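Local coordinates for alcohol dehydrogenase, zinc-containing (Thermotoga maritima, PDB 1VJ0), which probably acts as a zinc-containing oxidoreductase of the medium-chain alcohol dehydrogenase family and binds two zinc ions, one at a mixed-ligand site and one held by four cysteines, at residues P67-P70 and L71-L75; D168-D171 and V172-M175; Q202-P206 and L207-G211; V213-S217 and L218-N222; E273-D277 and S278-L282. One frame throughout, in Å; residues are numbered along the deposited sequence.

All five contacts are local, yet their chemistry follows their place in the fold. Interaction 1 is a surface loop of the GroES-like domain whose internal contacts are apolar, whereas interaction 3, at the glycine-rich turn of the Rossmann-type domain, is buried and tight. Interactions 3 and 4 stand at the two ends of helix 206-217, one starting it and the other closing it. Interaction 2 opens helix 170-188, whose M175 packs on F210 of interaction 3. Interaction 5, after a neighbouring strand, is partly buried and alone has a salt bridge between its segments; its A274 and A280 meet Q202 of interaction 3. Aspartate caps serve interactions 2 and 5, a glycine N-cap interaction 3.

Interaction 1: residues P67-P70 and L71-L75; sequences PRVP and LPIIL
The flat group here is the peptide that joins P70 to L71. L71 CD2 sits on one face of its carbonyl, 3.6 Å from P70 O, and I73 CB on the other, while I73 CG2 comes near the plane beyond the oxygen, 3.4 Å from P70 O. This oxygen is thus buried among hydrocarbon groups and has no polar partner in the model. The P70 ring, which is puckered, adds its CD, 4.3 Å from I73 CD1. V69 completes the contact: a trans chi1 (-179°) sets its CG1 3.9 Å from I73 CG2, and the two branched side chains cross at about a right angle. The peptide between L71 and P72 is cis, which probably helps bring I73 back towards V69. Within the loop the contact is one of shape and apolar surface; the hydrogen bonds that hold it go to other parts of the chain. In the GroES-like domain it runs between helix 56-62 and strand 78-86, close before the zinc ligand H77. V69 and L75 rest on M61 of that helix, P72 and I74 lie against strand 16-22, and backbone bonds tie P72 to C139, I73 to L23 and L75 to Y149.

Interaction 2: residues D168-D171 and V172-M175; sequences DDLD and VLAM
D169 and V172 meet at the tight corner of this helix start. D169 is the N-cap: its OD1 accepts from V172 N at 3.1 Å, the donor arriving from above the carboxylate, 52° out of its plane. The trans chi1 of D169 (-171°) swings the carboxylate over the first turn, and V172 CG2 packs 3.6 Å from D169 CG, the two side chains crossing at about a right angle. The backbone of the same residue is gripped too, since L173 N reaches D169 O at 2.9 Å. A174 N adds the next helical bond, to L170 O. With an alanine in place of D169, V172 N would probably lose its cap and the V172 CG2 methyl the carboxylate it packs on. Looser contacts lie around this corner: L170 CD2 and L173 CD1 are 4.2 Å apart, D168 CB is 4.0 Å from L173 CD1, and M175 N makes a weak bond to D171 O. The segment 168-171 is partly exposed, while 172-175 is buried. D171 turns its carboxylate to S51 and R353, and D168 to Y343 and S165. Thus helix 170-188 begins between strand 45-54, which L170 and A174 touch, and helices 329-340 and 343-346, which V172 and L173 meet.

Interaction 3: residues Q202-P206 and L207-G211; sequences QGAGP and LGLFG
The glycine-rich turn of a Rossmann-type domain, with G203, G205 and G208 spaced as in the GxGxxG fingerprint of such folds, lies between strand 198-202 and helix 206-217 and brings G205 and P206 over the first turn of the helix. G205 is the N-cap: its carbonyl O accepts from L209 N at 2.9 Å in an almost straight bond (165°). P206 O does the same for F210 N at 2.8 Å, and it also lies in the plane of the F210 ring, at its edge, 3.4 Å from CD1. Each glycine has its own reason. G203 has a positive phi (109°) that would drive a side chain into the preceding carbonyl, a CB on G205 would strike P206 CD, and one on G208 would collide with G203 O, since G208 CA already lies 3.7 Å from that oxygen. L209 leans back over the loop with CG beside its backbone N (chi1 -64°), setting CG 3.3 Å from G205 O and CD1 3.4 Å from A204 O. The latter oxygen and G203 O are buried without a partner in the model. Where turn and helix part, a water accepts from G208 N at 2.9 Å and weakly from G205 N. Two backbone N-H groups thus converge on one water at the positive end of a helix. As in related dinucleotide-binding folds, such a site is consistent with binding a cofactor diphosphate, its negative charge probably favoured by the helix dipole.

Interaction 4: residues V213-S217 and L218-N222; sequences VIARS and LGAEN
A215 and A220 meet where helix 206-217 ends. A220 N reaches back to A215 O at 3.1 Å, and inside that bond G219 N reaches R216 O, also at 3.1 Å. L218 N still makes a regular helical bond to I214 O. G219 has a positive phi (98°), at which a CB would press on the carbonyl oxygen of L218, so glycine suits the position. The side chains follow this turn. A220 CB points back at the helix and comes within 4.3 Å of A215 CB, and I214 CG2 lies 3.7 Å from L218 CD1, the two chains side by side and pointing the same way. R216 curls back, bent at chi2 (-88°) and chi3, to set NH2 2.9 Å from A220 O, with a further weak bond to E221 O. One water accepts from R216 NE and donates to both R216 O and A220 O, tying helix end, side chain and loop together. The guanidinium's charge is met by D242, through NH1, although R341 of the second subunit lies close to NE. A leucine at R216 would be likely to leave D242 without its charged mate and the carbonyl of A220 without its side-chain donor. S217 OG donates to V213 O at 2.7 Å. The backbone N of the same serine reaches that oxygen from the opposite face, so one carbonyl is held twice. Beyond, the chain enters strand 222-227 of the Rossmann-type domain. Positive phi, paired backward bonds and an apolar contact across them are the marks of a Schellman motif, the classic helix C-cap.

Interaction 5: residues E273-D277 and S278-L282; sequences EATGD and SRALL
D277 and R279 form the charged part of the contact, a salt bridge between residues two apart. R279 NE points straight at D277 OD1 (3.1 Å, 174°), on its syn lone pair, and OD1 lies in the guanidinium plane, while NE and NH2 make weak bonds to OD2. The carboxylate and guanidinium planes are 44° apart, so the pairing is skewed. The same OD1 takes R279 N at 2.9 Å from above the carboxylate, which makes D277 a capping residue as well as a counter-ion. Among the backbone bonds, A280 N to D277 O closes a type I turn leading into the helix. A second polar cluster lies just before it: E273 OE2 accepts from T275 OG1 (2.8 Å), T275 N (2.7 Å) and G276 N (2.8 Å), three donors that probably stabilise its negative charge. T275 OG1 in turn accepts from D277 N, an ST turn. Van der Waals contacts join the two ends of the turn: A280 CB packs 3.8 Å from E273 CG and also rests against the T275 hydroxyl, OG1, at 3.5 Å; L281 CD1 reaches E273 CG, the two side chains crossing at about a right angle. The segment leaves strand 268-273 for helix 280-287, with E273 OE1 bound to G298 N and V299 N, S278 OG to Q303, L282 against strand 306-308, and S278 and L281 packed on V310 of the third subunit.

Interaction 1: residues P67-P70 and L71-L75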
loop_
_atom_site.group_PDB
_atom_site.type_symbol
_atom_site.label_atom_id
_atom_site.label_comp_id
_atom_site.label_asym_id
_atom_site.label_seq_id
_atom_site.Cartn_x
_atom_site.Cartn_y
_atom_site.Cartn_z
ATOM N N PRO A 67 -14.388 30.692 -9.936
ATOM C CA PRO A 67 -14.748 30.723 -11.347
ATOM C C PRO A 67 -15.800 29.667 -11.750
ATOM O O PRO A 67 -16.322 29.738 -12.862
ATOM C CB PRO A 67 -13.398 30.479 -12.075
ATOM C CG PRO A 67 -12.562 29.712 -11.097
ATOM C CD PRO A 67 -12.992 30.251 -9.731
ATOM N N ARG A 68 -16.114 28.720 -10.864
ATOM C CA ARG A 68 -17.114 27.671 -11.167
ATOM C C ARG A 68 -18.581 28.130 -11.083
ATOM O O ARG A 68 -19.483 27.412 -11.516
ATOM C CB ARG A 68 -16.932 26.483 -10.222
ATOM C CG ARG A 68 -15.551 25.835 -10.357
ATOM C CD ARG A 68 -15.311 24.728 -9.336
ATOM N NE ARG A 68 -15.203 25.243 -7.959
ATOM C CZ ARG A 68 -15.178 24.469 -6.875
ATOM N NH1 ARG A 68 -15.260 23.145 -6.988
ATOM N NH2 ARG A 68 -15.111 25.020 -5.661
ATOM N N VAL A 69 -18.823 29.306 -10.515
ATOM C CA VAL A 69 -20.153 29.647 -10.027
ATOM C C VAL A 69 -21.059 30.346 -11.032
ATOM O O VAL A 69 -20.861 31.529 -11.331
ATOM C CB VAL A 69 -20.071 30.499 -8.753
ATOM C CG1 VAL A 69 -21.492 30.832 -8.217
ATOM C CG2 VAL A 69 -19.304 29.740 -7.708
ATOM N N PRO A 70 -22.106 29.643 -11.461
ATOM C CA PRO A 70 -23.109 30.226 -12.319
ATOM C C PRO A 70 -24.004 31.131 -11.488
ATOM O O PRO A 70 -24.112 30.922 -10.277
ATOM C CB PRO A 70 -23.926 29.013 -12.764
ATOM C CG PRO A 70 -23.815 28.027 -11.600
ATOM C CD PRO A 70 -22.440 28.232 -11.098
ATOM N N LEU A 71 -24.659 32.079 -12.145
ATOM C CA LEU A 71 -25.731 32.891 -11.566
ATOM C C LEU A 71 -27.006 32.772 -12.409
ATOM O O LEU A 71 -26.918 32.749 -13.649
ATOM C CB LEU A 71 -25.271 34.344 -11.520
ATOM C CG LEU A 71 -24.092 34.636 -10.599
ATOM C CD1 LEU A 71 -23.653 36.061 -10.701
ATOM C CD2 LEU A 71 -24.491 34.334 -9.163
ATOM N N PRO A 72 -28.173 32.697 -11.768
ATOM C CA PRO A 72 -28.287 32.687 -10.295
ATOM C C PRO A 72 -28.045 31.317 -9.751
ATOM O O PRO A 72 -28.063 30.356 -10.519
ATOM C CB PRO A 72 -29.753 33.079 -10.069
ATOM C CG PRO A 72 -30.453 32.530 -11.259
ATOM C CD PRO A 72 -29.498 32.863 -12.380
ATOM N N ILE A 73 -27.840 31.234 -8.431
ATOM C CA ILE A 73 -27.556 29.970 -7.760
ATOM C C ILE A 73 -28.078 30.036 -6.334
ATOM O O ILE A 73 -28.005 31.099 -5.703
ATOM C CB ILE A 73 -26.020 29.648 -7.774
ATOM C CG1 ILE A 73 -25.722 28.309 -7.122
ATOM C CG2 ILE A 73 -25.182 30.754 -7.079
ATOM C CD1 ILE A 73 -24.308 27.847 -7.292
ATOM N N ILE A 74 -28.565 28.892 -5.856
ATOM C CA ILE A 74 -28.755 28.644 -4.437
ATOM C C ILE A 74 -27.487 27.976 -3.839
ATOM O O ILE A 74 -27.162 26.815 -4.105
ATOM C CB ILE A 74 -30.027 27.817 -4.175
ATOM C CG1 ILE A 74 -31.289 28.536 -4.692
ATOM C CG2 ILE A 74 -30.141 27.521 -2.696
ATOM C CD1 ILE A 74 -32.497 27.628 -4.944
ATOM N N LEU A 75 -26.788 28.732 -2.994
ATOM C CA LEU A 75 -25.572 28.250 -2.387
ATOM C C LEU A 75 -25.920 27.218 -1.340
ATOM O O LEU A 75 -27.122 26.974 -1.062
ATOM C CB LEU A 75 -24.771 29.394 -1.770
ATOM C CG LEU A 75 -24.233 30.453 -2.720
ATOM C CD1 LEU A 75 -23.771 31.648 -1.920
ATOM C CD2 LEU A 75 -23.127 29.909 -3.562
#

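Interaction 2: residues D168-D171 and V172-M175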
loop_
_atom_site.group_PDB
_atom_site.type_symbol
_atom_site.label_atom_id
_atom_site.label_comp_id
_atom_site.label_asym_id
_atom_site.label_seq_id
_atom_site.Cartn_x
_atom_site.Cartn_y
_atom_site.Cartn_z
ATOM N N ASP A 168 -28.525 10.843 15.704
ATOM C CA ASP A 168 -27.404 11.525 15.059
ATOM C C ASP A 168 -27.594 13.023 15.127
ATOM O O ASP A 168 -28.716 13.510 15.045
ATOM C CB ASP A 168 -27.264 11.072 13.599
ATOM C CG ASP A 168 -26.833 9.642 13.510
ATOM O OD1 ASP A 168 -25.674 9.347 13.869
ATOM O OD2 ASP A 168 -27.600 8.743 13.147
ATOM N N ASP A 169 -26.487 13.740 15.265
ATOM C CA ASP A 169 -26.506 15.185 15.334
ATOM C C ASP A 169 -26.387 15.739 13.899
ATOM O O ASP A 169 -25.319 15.795 13.319
ATOM C CB ASP A 169 -25.400 15.679 16.274
ATOM C CG ASP A 169 -25.489 17.164 16.561
ATOM O OD1 ASP A 169 -25.809 17.961 15.668
ATOM O OD2 ASP A 169 -25.201 17.639 17.655
ATOM N N LEU A 170 -27.516 16.157 13.323
ATOM C CA LEU A 170 -27.543 16.535 11.912
ATOM C C LEU A 170 -26.799 17.809 11.620
ATOM O O LEU A 170 -26.246 17.975 10.541
ATOM C CB LEU A 170 -28.978 16.688 11.438
ATOM C CG LEU A 170 -29.872 15.465 11.545
ATOM C CD1 LEU A 170 -31.134 15.753 10.721
ATOM C CD2 LEU A 170 -29.178 14.242 11.060
ATOM N N ASP A 171 -26.779 18.709 12.585
ATOM C CA ASP A 171 -25.957 19.906 12.483
ATOM C C ASP A 171 -24.489 19.561 12.359
ATOM O O ASP A 171 -23.815 20.126 11.527
ATOM C CB ASP A 171 -26.168 20.767 13.718
ATOM C CG ASP A 171 -27.459 21.573 13.662
ATOM O OD1 ASP A 171 -28.138 21.597 12.603
ATOM O OD2 ASP A 171 -27.840 22.221 14.639
ATOM N N VAL A 172 -23.997 18.646 13.201
ATOM C CA VAL A 172 -22.590 18.234 13.140
ATOM C C VAL A 172 -22.337 17.502 11.831
ATOM O O VAL A 172 -21.285 17.687 11.209
ATOM C CB VAL A 172 -22.194 17.367 14.345
ATOM C CG1 VAL A 172 -20.806 16.731 14.150
ATOM C CG2 VAL A 172 -22.219 18.209 15.613
ATOM N N LEU A 173 -23.259 16.634 11.417
ATOM C CA LEU A 173 -23.074 15.925 10.148
ATOM C C LEU A 173 -23.005 16.871 8.948
ATOM O O LEU A 173 -22.153 16.708 8.075
ATOM C CB LEU A 173 -24.178 14.890 9.902
ATOM C CG LEU A 173 -24.068 13.689 10.835
ATOM C CD1 LEU A 173 -25.267 12.771 10.624
ATOM C CD2 LEU A 173 -22.748 12.958 10.605
ATOM N N ALA A 174 -23.890 17.831 8.890
ATOM C CA ALA A 174 -23.848 18.810 7.783
ATOM C C ALA A 174 -22.469 19.480 7.659
ATOM O O ALA A 174 -21.831 19.462 6.565
ATOM C CB ALA A 174 -24.946 19.835 7.928
ATOM N N MET A 175 -21.962 19.986 8.760
ATOM C CA MET A 175 -20.623 20.605 8.753
ATOM C C MET A 175 -19.510 19.622 8.340
ATOM O O MET A 175 -18.591 19.972 7.598
ATOM C CB MET A 175 -20.350 21.201 10.128
ATOM C CG MET A 175 -18.880 21.266 10.436
ATOM S SD MET A 175 -18.605 21.860 12.060
ATOM C CE MET A 175 -19.280 20.580 13.098
#

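Interaction 3: residues Q202-P206 and L207-G211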
loop_
_atom_site.group_PDB
_atom_site.type_symbol
_atom_site.label_atom_id
_atom_site.label_comp_id
_atom_site.label_asym_id
_atom_site.label_seq_id
_atom_site.Cartn_x
_atom_site.Cartn_y
_atom_site.Cartn_z
ATOM N N GLN A 202 -1.516 22.304 11.107
ATOM C CA GLN A 202 -1.341 23.764 10.929
ATOM C C GLN A 202 -2.690 24.344 10.617
ATOM O O GLN A 202 -3.257 24.028 9.555
ATOM C CB GLN A 202 -0.376 24.084 9.783
ATOM C CG GLN A 202 0.987 23.449 9.892
ATOM C CD GLN A 202 1.824 23.677 8.661
ATOM O OE1 GLN A 202 1.581 23.059 7.613
ATOM N NE2 GLN A 202 2.786 24.608 8.753
ATOM N N GLY A 203 -3.215 25.175 11.505
ATOM C CA GLY A 203 -4.518 25.790 11.316
ATOM C C GLY A 203 -5.516 25.179 12.276
ATOM O O GLY A 203 -5.384 24.009 12.632
ATOM N N ALA A 204 -6.433 26.009 12.785
ATOM C CA ALA A 204 -7.432 25.585 13.776
ATOM C C ALA A 204 -8.810 26.115 13.439
ATOM O O ALA A 204 -9.557 26.574 14.316
ATOM C CB ALA A 204 -7.002 26.055 15.147
ATOM N N GLY A 205 -9.078 26.174 12.142
ATOM C CA GLY A 205 -10.427 26.306 11.582
ATOM C C GLY A 205 -11.064 24.931 11.536
ATOM O O GLY A 205 -10.497 23.969 11.996
ATOM N N PRO A 206 -12.269 24.810 11.015
ATOM C CA PRO A 206 -12.964 23.489 11.012
ATOM C C PRO A 206 -12.155 22.350 10.414
ATOM O O PRO A 206 -12.173 21.214 10.935
ATOM C CB PRO A 206 -14.214 23.755 10.174
ATOM C CG PRO A 206 -14.520 25.180 10.486
ATOM C CD PRO A 206 -13.143 25.900 10.555
ATOM N N LEU A 207 -11.452 22.621 9.327
ATOM C CA LEU A 207 -10.591 21.602 8.721
ATOM C C LEU A 207 -9.549 21.071 9.695
ATOM O O LEU A 207 -9.439 19.829 9.951
ATOM C CB LEU A 207 -9.931 22.167 7.466
ATOM C CG LEU A 207 -8.985 21.222 6.683
ATOM C CD1 LEU A 207 -9.750 20.077 6.107
ATOM C CD2 LEU A 207 -8.306 21.962 5.582
ATOM N N GLY A 208 -8.756 21.989 10.261
ATOM C CA GLY A 208 -7.720 21.584 11.215
ATOM C C GLY A 208 -8.298 20.922 12.465
ATOM O O GLY A 208 -7.746 19.925 12.993
ATOM N N LEU A 209 -9.427 21.438 12.922
ATOM C CA LEU A 209 -10.102 20.871 14.104
ATOM C C LEU A 209 -10.703 19.470 13.901
ATOM O O LEU A 209 -10.540 18.582 14.761
ATOM C CB LEU A 209 -11.119 21.849 14.631
ATOM C CG LEU A 209 -10.569 23.186 15.163
ATOM C CD1 LEU A 209 -11.709 24.148 15.328
ATOM C CD2 LEU A 209 -9.833 22.996 16.486
ATOM N N PHE A 210 -11.323 19.221 12.765
ATOM C CA PHE A 210 -11.691 17.843 12.411
ATOM C C PHE A 210 -10.455 16.953 12.342
ATOM O O PHE A 210 -10.515 15.815 12.787
ATOM C CB PHE A 210 -12.472 17.776 11.072
ATOM C CG PHE A 210 -13.939 17.783 11.237
ATOM C CD1 PHE A 210 -14.642 18.977 11.351
ATOM C CD2 PHE A 210 -14.639 16.580 11.270
ATOM C CE1 PHE A 210 -16.014 18.962 11.506
ATOM C CE2 PHE A 210 -15.990 16.574 11.392
ATOM C CZ PHE A 210 -16.684 17.754 11.547
ATOM N N GLY A 211 -9.347 17.489 11.811
ATOM C CA GLY A 211 -8.035 16.805 11.785
ATOM C C GLY A 211 -7.643 16.283 13.161
ATOM O O GLY A 211 -7.143 15.164 13.285
HETATM O O HOH W 1 -8.313 24.802 9.656
#

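Interaction 4: residues V213-S217 and L218-N222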
loop_
_atom_site.group_PDB
_atom_site.type_symbol
_atom_site.label_atom_id
_atom_site.label_comp_id
_atom_site.label_asym_id
_atom_site.label_seq_id
_atom_site.Cartn_x
_atom_site.Cartn_y
_atom_site.Cartn_z
ATOM N N VAL A 213 -9.633 15.454 15.780
ATOM C CA VAL A 213 -10.485 14.322 16.111
ATOM C C VAL A 213 -10.177 13.080 15.256
ATOM O O VAL A 213 -10.148 11.952 15.776
ATOM C CB VAL A 213 -11.968 14.749 16.020
ATOM C CG1 VAL A 213 -12.926 13.577 16.164
ATOM C CG2 VAL A 213 -12.257 15.822 17.050
ATOM N N ILE A 214 -9.874 13.273 13.970
ATOM C CA ILE A 214 -9.560 12.165 13.094
ATOM C C ILE A 214 -8.238 11.600 13.536
ATOM O O ILE A 214 -8.133 10.385 13.668
ATOM C CB ILE A 214 -9.537 12.583 11.639
ATOM C CG1 ILE A 214 -10.962 12.943 11.171
ATOM C CG2 ILE A 214 -8.899 11.541 10.720
ATOM C CD1 ILE A 214 -10.943 13.895 9.938
ATOM N N ALA A 215 -7.253 12.453 13.790
ATOM C CA ALA A 215 -5.932 11.954 14.239
ATOM C C ALA A 215 -6.063 11.104 15.489
ATOM O O ALA A 215 -5.508 10.018 15.579
ATOM C CB ALA A 215 -4.949 13.110 14.491
ATOM N N ARG A 216 -6.822 11.616 16.457
ATOM C CA ARG A 216 -7.078 10.896 17.709
ATOM C C ARG A 216 -7.788 9.555 17.417
ATOM O O ARG A 216 -7.398 8.527 17.925
ATOM C CB ARG A 216 -7.938 11.737 18.649
ATOM C CG ARG A 216 -7.207 12.716 19.522
ATOM C CD ARG A 216 -6.707 12.130 20.898
ATOM N NE ARG A 216 -5.389 11.503 20.753
ATOM C CZ ARG A 216 -4.215 12.063 21.029
ATOM N NH1 ARG A 216 -4.144 13.299 21.488
ATOM N NH2 ARG A 216 -3.092 11.373 20.842
ATOM N N SER A 217 -8.807 9.580 16.568
ATOM C CA SER A 217 -9.599 8.401 16.283
ATOM C C SER A 217 -8.861 7.272 15.578
ATOM O O SER A 217 -9.185 6.113 15.797
ATOM C CB SER A 217 -10.833 8.795 15.471
ATOM O OG SER A 217 -11.596 9.725 16.209
ATOM N N LEU A 218 -7.864 7.628 14.780
ATOM C CA LEU A 218 -7.027 6.656 14.048
ATOM C C LEU A 218 -5.845 6.165 14.894
ATOM O O LEU A 218 -5.119 5.270 14.489
ATOM C CB LEU A 218 -6.521 7.282 12.759
ATOM C CG LEU A 218 -7.619 7.684 11.765
ATOM C CD1 LEU A 218 -7.046 8.303 10.521
ATOM C CD2 LEU A 218 -8.503 6.491 11.418
ATOM N N GLY A 219 -5.689 6.732 16.075
ATOM C CA GLY A 219 -4.760 6.198 17.056
ATOM C C GLY A 219 -3.405 6.876 17.112
ATOM O O GLY A 219 -2.443 6.292 17.633
ATOM N N ALA A 220 -3.322 8.128 16.652
ATOM C CA ALA A 220 -2.060 8.873 16.758
ATOM C C ALA A 220 -1.630 8.970 18.188
ATOM O O ALA A 220 -2.464 9.107 19.091
ATOM C CB ALA A 220 -2.193 10.274 16.200
ATOM N N GLU A 221 -0.322 8.947 18.407
ATOM C CA GLU A 221 0.177 9.065 19.755
ATOM C C GLU A 221 0.168 10.501 20.271
ATOM O O GLU A 221 -0.230 10.779 21.425
ATOM C CB GLU A 221 1.593 8.502 19.837
ATOM C CG GLU A 221 2.141 8.496 21.251
ATOM C CD GLU A 221 3.519 7.866 21.308
ATOM O OE1 GLU A 221 3.640 6.678 20.953
ATOM O OE2 GLU A 221 4.482 8.572 21.669
ATOM N N ASN A 222 0.682 11.408 19.462
ATOM C CA ASN A 222 0.707 12.825 19.818
ATOM C C ASN A 222 0.038 13.667 18.737
ATOM O O ASN A 222 0.266 13.464 17.540
ATOM C CB ASN A 222 2.154 13.339 19.958
ATOM C CG ASN A 222 2.971 12.566 20.929
ATOM O OD1 ASN A 222 4.048 12.039 20.585
ATOM N ND2 ASN A 222 2.516 12.506 22.130
HETATM O O HOH W 2 -5.131 8.736 19.889
#

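Interaction 5: residues E273-D277 and S278-L282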
loop_
_atom_site.group_PDB
_atom_site.type_symbol
_atom_site.label_atom_id
_atom_site.label_comp_id
_atom_site.label_asym_id
_atom_site.label_seq_id
_atom_site.Cartn_x
_atom_site.Cartn_y
_atom_site.Cartn_z
ATOM N N GLU A 273 -1.438 20.563 6.471
ATOM C CA GLU A 273 -1.584 21.978 6.212
ATOM C C GLU A 273 -3.089 22.239 6.137
ATOM O O GLU A 273 -3.744 21.727 5.219
ATOM C CB GLU A 273 -0.898 22.420 4.895
ATOM C CG GLU A 273 -0.904 23.939 4.716
ATOM C CD GLU A 273 -2.223 24.435 4.108
ATOM O OE1 GLU A 273 -2.649 23.822 3.074
ATOM O OE2 GLU A 273 -2.811 25.403 4.625
ATOM N N ALA A 274 -3.603 23.051 7.063
ATOM C CA ALA A 274 -5.013 23.398 7.117
ATOM C C ALA A 274 -5.163 24.898 7.386
ATOM O O ALA A 274 -6.120 25.367 8.058
ATOM C CB ALA A 274 -5.689 22.567 8.175
ATOM N N THR A 275 -4.215 25.683 6.867
ATOM C CA THR A 275 -4.240 27.142 7.102
ATOM C C THR A 275 -4.865 27.915 5.978
ATOM O O THR A 275 -5.352 29.014 6.205
ATOM C CB THR A 275 -2.803 27.753 7.313
ATOM O OG1 THR A 275 -2.036 27.628 6.117
ATOM C CG2 THR A 275 -1.979 27.002 8.353
ATOM N N GLY A 276 -4.759 27.420 4.744
ATOM C CA GLY A 276 -5.131 28.239 3.582
ATOM C C GLY A 276 -4.049 29.171 3.050
ATOM O O GLY A 276 -4.258 29.916 2.088
ATOM N N ASP A 277 -2.885 29.149 3.669
ATOM C CA ASP A 277 -1.789 30.002 3.279
ATOM C C ASP A 277 -0.614 29.151 2.805
ATOM O O ASP A 277 -0.096 28.328 3.542
ATOM C CB ASP A 277 -1.394 30.802 4.472
ATOM C CG ASP A 277 -0.312 31.819 4.171
ATOM O OD1 ASP A 277 0.331 31.816 3.106
ATOM O OD2 ASP A 277 -0.062 32.687 5.002
ATOM N N SER A 278 -0.191 29.371 1.571
ATOM C CA SER A 278 0.890 28.597 0.961
ATOM C C SER A 278 2.178 28.694 1.803
ATOM O O SER A 278 2.955 27.758 1.839
ATOM C CB SER A 278 1.145 29.058 -0.472
ATOM O OG SER A 278 0.010 28.876 -1.331
ATOM N N ARG A 279 2.372 29.820 2.503
ATOM C CA ARG A 279 3.565 30.046 3.286
ATOM C C ARG A 279 3.692 29.077 4.455
ATOM O O ARG A 279 4.773 28.959 5.001
ATOM C CB ARG A 279 3.628 31.455 3.796
ATOM C CG ARG A 279 3.795 32.452 2.656
ATOM C CD ARG A 279 3.697 33.856 3.066
ATOM N NE ARG A 279 2.341 34.162 3.481
ATOM C CZ ARG A 279 1.977 35.339 3.988
ATOM N NH1 ARG A 279 2.869 36.318 4.142
ATOM N NH2 ARG A 279 0.710 35.549 4.350
ATOM N N ALA A 280 2.612 28.416 4.841
ATOM C CA ALA A 280 2.679 27.379 5.883
ATOM C C ALA A 280 3.727 26.299 5.576
ATOM O O ALA A 280 4.274 25.719 6.480
ATOM C CB ALA A 280 1.312 26.751 6.089
ATOM N N LEU A 281 3.952 25.983 4.290
ATOM C CA LEU A 281 4.907 24.952 3.922
ATOM C C LEU A 281 6.308 25.329 4.335
ATOM O O LEU A 281 7.148 24.450 4.507
ATOM C CB LEU A 281 4.892 24.667 2.392
ATOM C CG LEU A 281 3.868 23.611 1.968
ATOM C CD1 LEU A 281 2.456 24.014 2.361
ATOM C CD2 LEU A 281 4.021 23.415 0.471
ATOM N N LEU A 282 6.591 26.621 4.433
ATOM C CA LEU A 282 7.928 27.054 4.836
ATOM C C LEU A 282 8.245 26.590 6.262
ATOM O O LEU A 282 9.357 26.144 6.524
ATOM C CB LEU A 282 8.124 28.582 4.737
ATOM C CG LEU A 282 7.763 29.272 3.392
ATOM C CD1 LEU A 282 8.260 30.671 3.362
ATOM C CD2 LEU A 282 8.265 28.534 2.203
#